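Putative branched-chain amino acid aminotransferase IlvE (Streptococcus mutans, PDB 4DQN) probably catalyses the pyridoxal 5'-phosphate-dependent transamination of leucine, isoleucine and valine with 2-oxoglutarate, giving the branched-chain 2-oxo acids and glutamate. Local coordinates at residues Asn229-Gly232 with Glu238-Thr241; Val251-Leu256 with Ala268-Val273. One frame throughout, in Å; residues are numbered along the deposited sequence.

Contact 1 (Asn229-Gly232 with Glu238-Thr241); sequences NFFG and EFIT
Phe231 carries its ring between its backbone N and carbonyl carbon (chi1 72°), while Phe239 turns CG anti to N (chi1 -177°), and these two torsions bring the rings together with the side chains crossing at a slant. The planes lie within 11°, yet the centroids are 5.2 Å apart, so the rings are slid and barely overlap. The touching is done largely at the root of one side chain: Phe231 CB meets Phe239 CZ at 3.4 Å, and Phe231 CD2 lies 3.5 Å from Phe239 CE2. The backbones pair Gly232 with Ile240 as an antiparallel hydrogen-bonded pair, with Gly232 N to Ile240 O at 2.8 Å and Ile240 N to Gly232 O at 2.9 Å. The next such pair would set Phe230 against Pro242, which has no N-H to give. Thr241 OG1 appears to take its place, donating to Phe230 O at 2.6 Å and nearly in line with the carbonyl bond. The two segments belong to a beta hairpin inside a mixed sheet: strand 228-234 also bonds to strand 281-288, strand 238-241 runs parallel to strand 267-270, and helix 251-262 packs against Asn229, Phe239 and Thr241.

Contact 2 (Val251-Leu256 with Ala268-Val273); sequences VTKYSL and AIEGDV
Glu270 brings its carboxylate to the side of the Tyr254 ring, not over it: OE2 lies in the ring plane at the edge, 3.2 Å from Tyr254 CE1. The carboxylate plane is turned 59° from the ring, and the two side chains cross at about a right angle. Because the approach is centred on a ring carbon, the phenol oxygen is passed by; Tyr254 OH is 4.0 Å from Glu270 OE2, too far for a hydrogen bond. The ring edge, with its slightly positive C-H, is probably the more favourable side for a carboxylate oxygen. The other oxygen serves Lys253, whose NZ stands 3.7 Å from Glu270 OE1 in a long salt bridge. Lys253 also meets the Glu270 side chain nearly at right angles, and a bend at chi3 (82°) in its otherwise extended chain steers the ammonium group to that oxygen.

The segments come from one beta-alpha-beta unit, in which strand 238-241 leads through helix 251-262 to strand 267-270, set parallel and next to the first strand. Glu270, on strand 267-270, and the start of the helix are thus joined by polar side chains across a wide backbone gap: the nearest CA atoms, those of Tyr254 and Glu270, are 9.5 Å apart. Thr241 of the first strand touches both Lys253 and Glu270, placing it beside the salt bridge.

The first helical turn has its own polar fastening. Val251 O accepts from Ser255 N at 3.0 Å and from Ser255 OG at 2.8 Å; the two donors reach it from opposite faces of the carbonyl plane, the hydroxyl 38° out of it. Leu256 and Ser255 also pack on Leu325 of helix 316-329.

Overall arrangement
Contact 1 closes before contact 2 opens along the chain, and their centres are about 6 Å apart. Strand 238-241 is the common element: it closes the hairpin of contact 1 and begins the beta-alpha-beta unit to which contact 2 belongs. In the mixed sheet it lies between strands 228-234 and 267-270, and Phe239 O to Ile269 N and Thr241 O to Gly271 N, both 2.9 Å, are probable hydrogen bonds joining the contacts. Lys253 also packs along Asn229 and Thr241. The side chains of Asn229 and Lys253 lie about 9 Å and 12 Å from that of Lys188, the predicted cofactor lysine, so this helix-covered part of the sheet approaches the probable active site.

Contact 1 (Asn229-Gly232 with Glu238-Thr241)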
ATOM      1  N   ASN A 229      15.233   8.570   7.999  1.00 33.05           N
ATOM      2  CA  ASN A 229      14.936   9.578   9.030  1.00 30.95           C
ATOM      3  C   ASN A 229      15.797  10.829   8.856  1.00 33.15           C
ATOM      4  O   ASN A 229      16.897  10.743   8.322  1.00 37.04           O
ATOM      5  CB  ASN A 229      15.164   9.012  10.435  1.00 33.12           C
ATOM      6  CG  ASN A 229      14.059   8.063  10.884  1.00 37.70           C
ATOM      7  OD1 ASN A 229      14.167   7.422  11.926  1.00 42.05           O
ATOM      8  ND2 ASN A 229      13.005   7.957  10.094  1.00 37.90           N
ATOM      9  N   PHE A 230      15.288  11.979   9.297  1.00 29.29           N
ATOM     10  CA  PHE A 230      16.034  13.235   9.299  1.00 32.34           C
ATOM     11  C   PHE A 230      16.684  13.397  10.673  1.00 30.40           C
ATOM     12  O   PHE A 230      16.121  12.964  11.690  1.00 30.19           O
ATOM     13  CB  PHE A 230      15.081  14.419   9.028  1.00 32.80           C
ATOM     14  CG  PHE A 230      15.745  15.789   9.092  1.00 34.30           C
ATOM     15  CD1 PHE A 230      15.837  16.493  10.300  1.00 31.57           C
ATOM     16  CD2 PHE A 230      16.265  16.374   7.944  1.00 30.99           C
ATOM     17  CE1 PHE A 230      16.446  17.751  10.353  1.00 34.07           C
ATOM     18  CE2 PHE A 230      16.874  17.632   7.987  1.00 31.73           C
ATOM     19  CZ  PHE A 230      16.960  18.324   9.187  1.00 30.48           C
ATOM     20  N   PHE A 231      17.873  13.993  10.706  1.00 32.71           N
ATOM     21  CA  PHE A 231      18.469  14.424  11.971  1.00 33.14           C
ATOM     22  C   PHE A 231      19.160  15.766  11.753  1.00 33.64           C
ATOM     23  O   PHE A 231      19.680  16.042  10.674  1.00 29.17           O
ATOM     24  CB  PHE A 231      19.441  13.376  12.569  1.00 31.49           C
ATOM     25  CG  PHE A 231      20.755  13.245  11.822  1.00 33.09           C
ATOM     26  CD1 PHE A 231      20.904  12.299  10.812  1.00 31.24           C
ATOM     27  CD2 PHE A 231      21.837  14.064  12.131  1.00 33.71           C
ATOM     28  CE1 PHE A 231      22.104  12.176  10.121  1.00 33.07           C
ATOM     29  CE2 PHE A 231      23.035  13.957  11.438  1.00 31.65           C
ATOM     30  CZ  PHE A 231      23.171  13.011  10.433  1.00 31.81           C
ATOM     31  N   GLY A 232      19.143  16.616  12.775  1.00 31.53           N
ATOM     32  CA  GLY A 232      19.879  17.861  12.697  1.00 33.84           C
ATOM     33  C   GLY A 232      20.816  18.011  13.879  1.00 32.32           C
ATOM     34  O   GLY A 232      20.558  17.472  14.960  1.00 33.28           O
ATOM     35  N   GLU A 238      23.592  19.598  19.928  1.00 41.53           N
ATOM     36  CA  GLU A 238      22.490  18.711  20.271  1.00 40.11           C
ATOM     37  C   GLU A 238      22.098  17.932  19.017  1.00 39.94           C
ATOM     38  O   GLU A 238      22.183  18.455  17.911  1.00 40.08           O
ATOM     39  CB  GLU A 238      21.283  19.506  20.757  1.00 47.59           C
ATOM     40  CG  GLU A 238      21.562  20.480  21.888  1.00 48.58           C
ATOM     41  CD  GLU A 238      20.600  21.649  21.850  1.00 53.37           C
ATOM     42  OE1 GLU A 238      20.430  22.227  20.755  1.00 50.29           O
ATOM     43  OE2 GLU A 238      20.003  21.975  22.900  1.00 58.90           O
ATOM     44  N   PHE A 239      21.679  16.685  19.204  1.00 38.75           N
ATOM     45  CA  PHE A 239      21.198  15.837  18.116  1.00 37.31           C
ATOM     46  C   PHE A 239      19.678  15.817  18.200  1.00 35.53           C
ATOM     47  O   PHE A 239      19.112  15.400  19.222  1.00 37.02           O
ATOM     48  CB  PHE A 239      21.750  14.423  18.305  1.00 36.19           C
ATOM     49  CG  PHE A 239      21.383  13.456  17.213  1.00 32.59           C
ATOM     50  CD1 PHE A 239      20.183  12.763  17.252  1.00 35.93           C
ATOM     51  CD2 PHE A 239      22.265  13.204  16.171  1.00 35.55           C
ATOM     52  CE1 PHE A 239      19.847  11.850  16.254  1.00 32.14           C
ATOM     53  CE2 PHE A 239      21.939  12.299  15.168  1.00 34.36           C
ATOM     54  CZ  PHE A 239      20.728  11.620  15.213  1.00 32.25           C
ATOM     55  N   ILE A 240      19.010  16.269  17.140  1.00 33.61           N
ATOM     56  CA  ILE A 240      17.553  16.308  17.143  1.00 34.62           C
ATOM     57  C   ILE A 240      16.969  15.590  15.922  1.00 34.86           C
ATOM     58  O   ILE A 240      17.378  15.833  14.779  1.00 30.41           O
ATOM     59  CB  ILE A 240      17.016  17.759  17.230  1.00 35.18           C
ATOM     60  CG1 ILE A 240      17.612  18.473  18.452  1.00 36.60           C
ATOM     61  CG2 ILE A 240      15.504  17.753  17.319  1.00 31.45           C
ATOM     62  CD1 ILE A 240      17.127  19.905  18.629  1.00 41.72           C
ATOM     63  N   THR A 241      16.031  14.681  16.173  1.00 33.32           N
ATOM     64  CA  THR A 241      15.393  13.930  15.088  1.00 34.58           C
ATOM     65  C   THR A 241      13.885  14.015  15.285  1.00 36.40           C
ATOM     66  O   THR A 241      13.419  14.031  16.423  1.00 36.36           O
ATOM     67  CB  THR A 241      15.879  12.452  15.068  1.00 35.98           C
ATOM     68  OG1 THR A 241      15.368  11.760  13.917  1.00 31.29           O
ATOM     69  CG2 THR A 241      15.447  11.725  16.323  1.00 34.26           C
TER

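Contact 2 (Val251-Leu256 with Ala268-Val273)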
ATOM      1  N   VAL A 251      16.189   1.873  12.716  1.00 34.89           N
ATOM      2  CA  VAL A 251      17.158   1.319  13.666  1.00 32.20           C
ATOM      3  C   VAL A 251      18.385   2.231  13.708  1.00 32.18           C
ATOM      4  O   VAL A 251      18.997   2.451  14.758  1.00 32.65           O
ATOM      5  CB  VAL A 251      17.555  -0.109  13.257  1.00 31.18           C
ATOM      6  CG1 VAL A 251      18.471  -0.736  14.297  1.00 32.52           C
ATOM      7  CG2 VAL A 251      16.313  -0.970  13.088  1.00 31.00           C
ATOM      8  N   THR A 252      18.724   2.786  12.552  1.00 30.07           N
ATOM      9  CA  THR A 252      19.864   3.690  12.445  1.00 32.87           C
ATOM     10  C   THR A 252      19.663   4.941  13.308  1.00 35.90           C
ATOM     11  O   THR A 252      20.583   5.369  14.008  1.00 29.59           O
ATOM     12  CB  THR A 252      20.119   4.066  10.974  1.00 30.22           C
ATOM     13  OG1 THR A 252      20.152   2.864  10.192  1.00 27.52           O
ATOM     14  CG2 THR A 252      21.461   4.775  10.816  1.00 32.08           C
ATOM     15  N   LYS A 253      18.454   5.500  13.289  1.00 33.74           N
ATOM     16  CA  LYS A 253      18.147   6.671  14.117  1.00 29.28           C
ATOM     17  C   LYS A 253      18.298   6.405  15.609  1.00 30.38           C
ATOM     18  O   LYS A 253      18.893   7.211  16.331  1.00 33.07           O
ATOM     19  CB  LYS A 253      16.731   7.190  13.841  1.00 33.97           C
ATOM     20  CG  LYS A 253      16.230   8.079  14.973  1.00 38.05           C
ATOM     21  CD  LYS A 253      14.810   8.568  14.773  1.00 45.45           C
ATOM     22  CE  LYS A 253      13.777   7.543  15.197  1.00 43.48           C
ATOM     23  NZ  LYS A 253      12.405   8.095  14.949  1.00 48.35           N
ATOM     24  N   TYR A 254      17.765   5.282  16.081  1.00 30.96           N
ATOM     25  CA  TYR A 254      17.882   4.959  17.496  1.00 32.09           C
ATOM     26  C   TYR A 254      19.336   4.743  17.872  1.00 32.75           C
ATOM     27  O   TYR A 254      19.780   5.181  18.937  1.00 33.55           O
ATOM     28  CB  TYR A 254      17.037   3.731  17.849  1.00 37.27           C
ATOM     29  CG  TYR A 254      15.565   4.052  17.879  1.00 40.55           C
ATOM     30  CD1 TYR A 254      15.120   5.251  18.424  1.00 43.26           C
ATOM     31  CD2 TYR A 254      14.629   3.184  17.333  1.00 44.53           C
ATOM     32  CE1 TYR A 254      13.785   5.572  18.450  1.00 50.76           C
ATOM     33  CE2 TYR A 254      13.278   3.497  17.351  1.00 50.02           C
ATOM     34  CZ  TYR A 254      12.866   4.697  17.912  1.00 50.94           C
ATOM     35  OH  TYR A 254      11.532   5.035  17.941  1.00 57.98           O
ATOM     36  N   SER A 255      20.073   4.074  16.989  1.00 30.66           N
ATOM     37  CA  SER A 255      21.506   3.848  17.193  1.00 33.34           C
ATOM     38  C   SER A 255      22.296   5.159  17.275  1.00 31.48           C
ATOM     39  O   SER A 255      23.191   5.299  18.116  1.00 29.48           O
ATOM     40  CB  SER A 255      22.047   2.964  16.069  1.00 31.60           C
ATOM     41  OG  SER A 255      21.387   1.706  16.083  1.00 31.12           O
ATOM     42  N   LEU A 256      21.963   6.113  16.404  1.00 29.37           N
ATOM     43  CA  LEU A 256      22.631   7.413  16.377  1.00 30.45           C
ATOM     44  C   LEU A 256      22.291   8.229  17.619  1.00 32.95           C
ATOM     45  O   LEU A 256      23.169   8.867  18.211  1.00 31.81           O
ATOM     46  CB  LEU A 256      22.269   8.192  15.103  1.00 31.69           C
ATOM     47  CG  LEU A 256      22.966   7.666  13.839  1.00 33.15           C
ATOM     48  CD1 LEU A 256      22.552   8.430  12.600  1.00 30.04           C
ATOM     49  CD2 LEU A 256      24.493   7.715  14.008  1.00 30.74           C
ATOM     50  N   ALA A 268      20.594  14.151  23.056  1.00 38.62           N
ATOM     51  CA  ALA A 268      20.063  13.447  21.893  1.00 38.76           C
ATOM     52  C   ALA A 268      18.585  13.198  22.102  1.00 39.89           C
ATOM     53  O   ALA A 268      18.204  12.361  22.932  1.00 40.44           O
ATOM     54  CB  ALA A 268      20.799  12.115  21.699  1.00 39.18           C
ATOM     55  N   ILE A 269      17.748  13.907  21.344  1.00 36.89           N
ATOM     56  CA  ILE A 269      16.308  13.813  21.553  1.00 39.83           C
ATOM     57  C   ILE A 269      15.477  13.674  20.284  1.00 40.92           C
ATOM     58  O   ILE A 269      15.872  14.116  19.199  1.00 36.62           O
ATOM     59  CB  ILE A 269      15.759  15.029  22.339  1.00 41.38           C
ATOM     60  CG1 ILE A 269      15.937  16.317  21.530  1.00 40.52           C
ATOM     61  CG2 ILE A 269      16.414  15.125  23.728  1.00 45.96           C
ATOM     62  CD1 ILE A 269      14.741  17.267  21.650  1.00 41.97           C
ATOM     63  N   GLU A 270      14.322  13.039  20.449  1.00 40.92           N
ATOM     64  CA  GLU A 270      13.306  13.010  19.422  1.00 38.64           C
ATOM     65  C   GLU A 270      12.365  14.166  19.745  1.00 45.49           C
ATOM     66  O   GLU A 270      11.685  14.153  20.778  1.00 42.01           O
ATOM     67  CB  GLU A 270      12.543  11.681  19.455  1.00 41.38           C
ATOM     68  CG  GLU A 270      13.419  10.422  19.362  1.00 39.60           C
ATOM     69  CD  GLU A 270      12.595   9.149  19.289  1.00 45.12           C
ATOM     70  OE1 GLU A 270      11.655   9.093  18.469  1.00 49.45           O
ATOM     71  OE2 GLU A 270      12.878   8.204  20.051  1.00 53.27           O
ATOM     72  N   GLY A 271      12.340  15.173  18.877  1.00 39.12           N
ATOM     73  CA  GLY A 271      11.468  16.318  19.072  1.00 41.19           C
ATOM     74  C   GLY A 271      10.955  16.817  17.740  1.00 43.94           C
ATOM     75  O   GLY A 271      11.354  16.307  16.690  1.00 43.25           O
ATOM     76  N   ASP A 272      10.075  17.807  17.740  1.00 44.54           N
ATOM     77  CA  ASP A 272       9.644  18.293  16.442  1.00 42.52           C
ATOM     78  C   ASP A 272      10.685  19.230  15.820  1.00 42.69           C
ATOM     79  O   ASP A 272      11.486  19.866  16.523  1.00 38.74           O
ATOM     80  CB  ASP A 272       8.215  18.853  16.450  1.00 51.07           C
ATOM     81  CG  ASP A 272       8.016  19.935  17.468  1.00 50.52           C
ATOM     82  OD1 ASP A 272       8.960  20.726  17.686  1.00 56.09           O
ATOM     83  OD2 ASP A 272       6.906  19.996  18.044  1.00 47.88           O
ATOM     84  N   VAL A 273      10.709  19.240  14.494  1.00 34.58           N
ATOM     85  CA  VAL A 273      11.661  20.023  13.725  1.00 37.42           C
ATOM     86  C   VAL A 273      10.828  20.861  12.767  1.00 36.04           C
ATOM     87  O   VAL A 273      10.221  20.322  11.846  1.00 33.83           O
ATOM     88  CB  VAL A 273      12.612  19.106  12.920  1.00 38.09           C
ATOM     89  CG1 VAL A 273      13.522  19.924  12.001  1.00 33.83           C
ATOM     90  CG2 VAL A 273      13.443  18.222  13.858  1.00 33.91           C
TER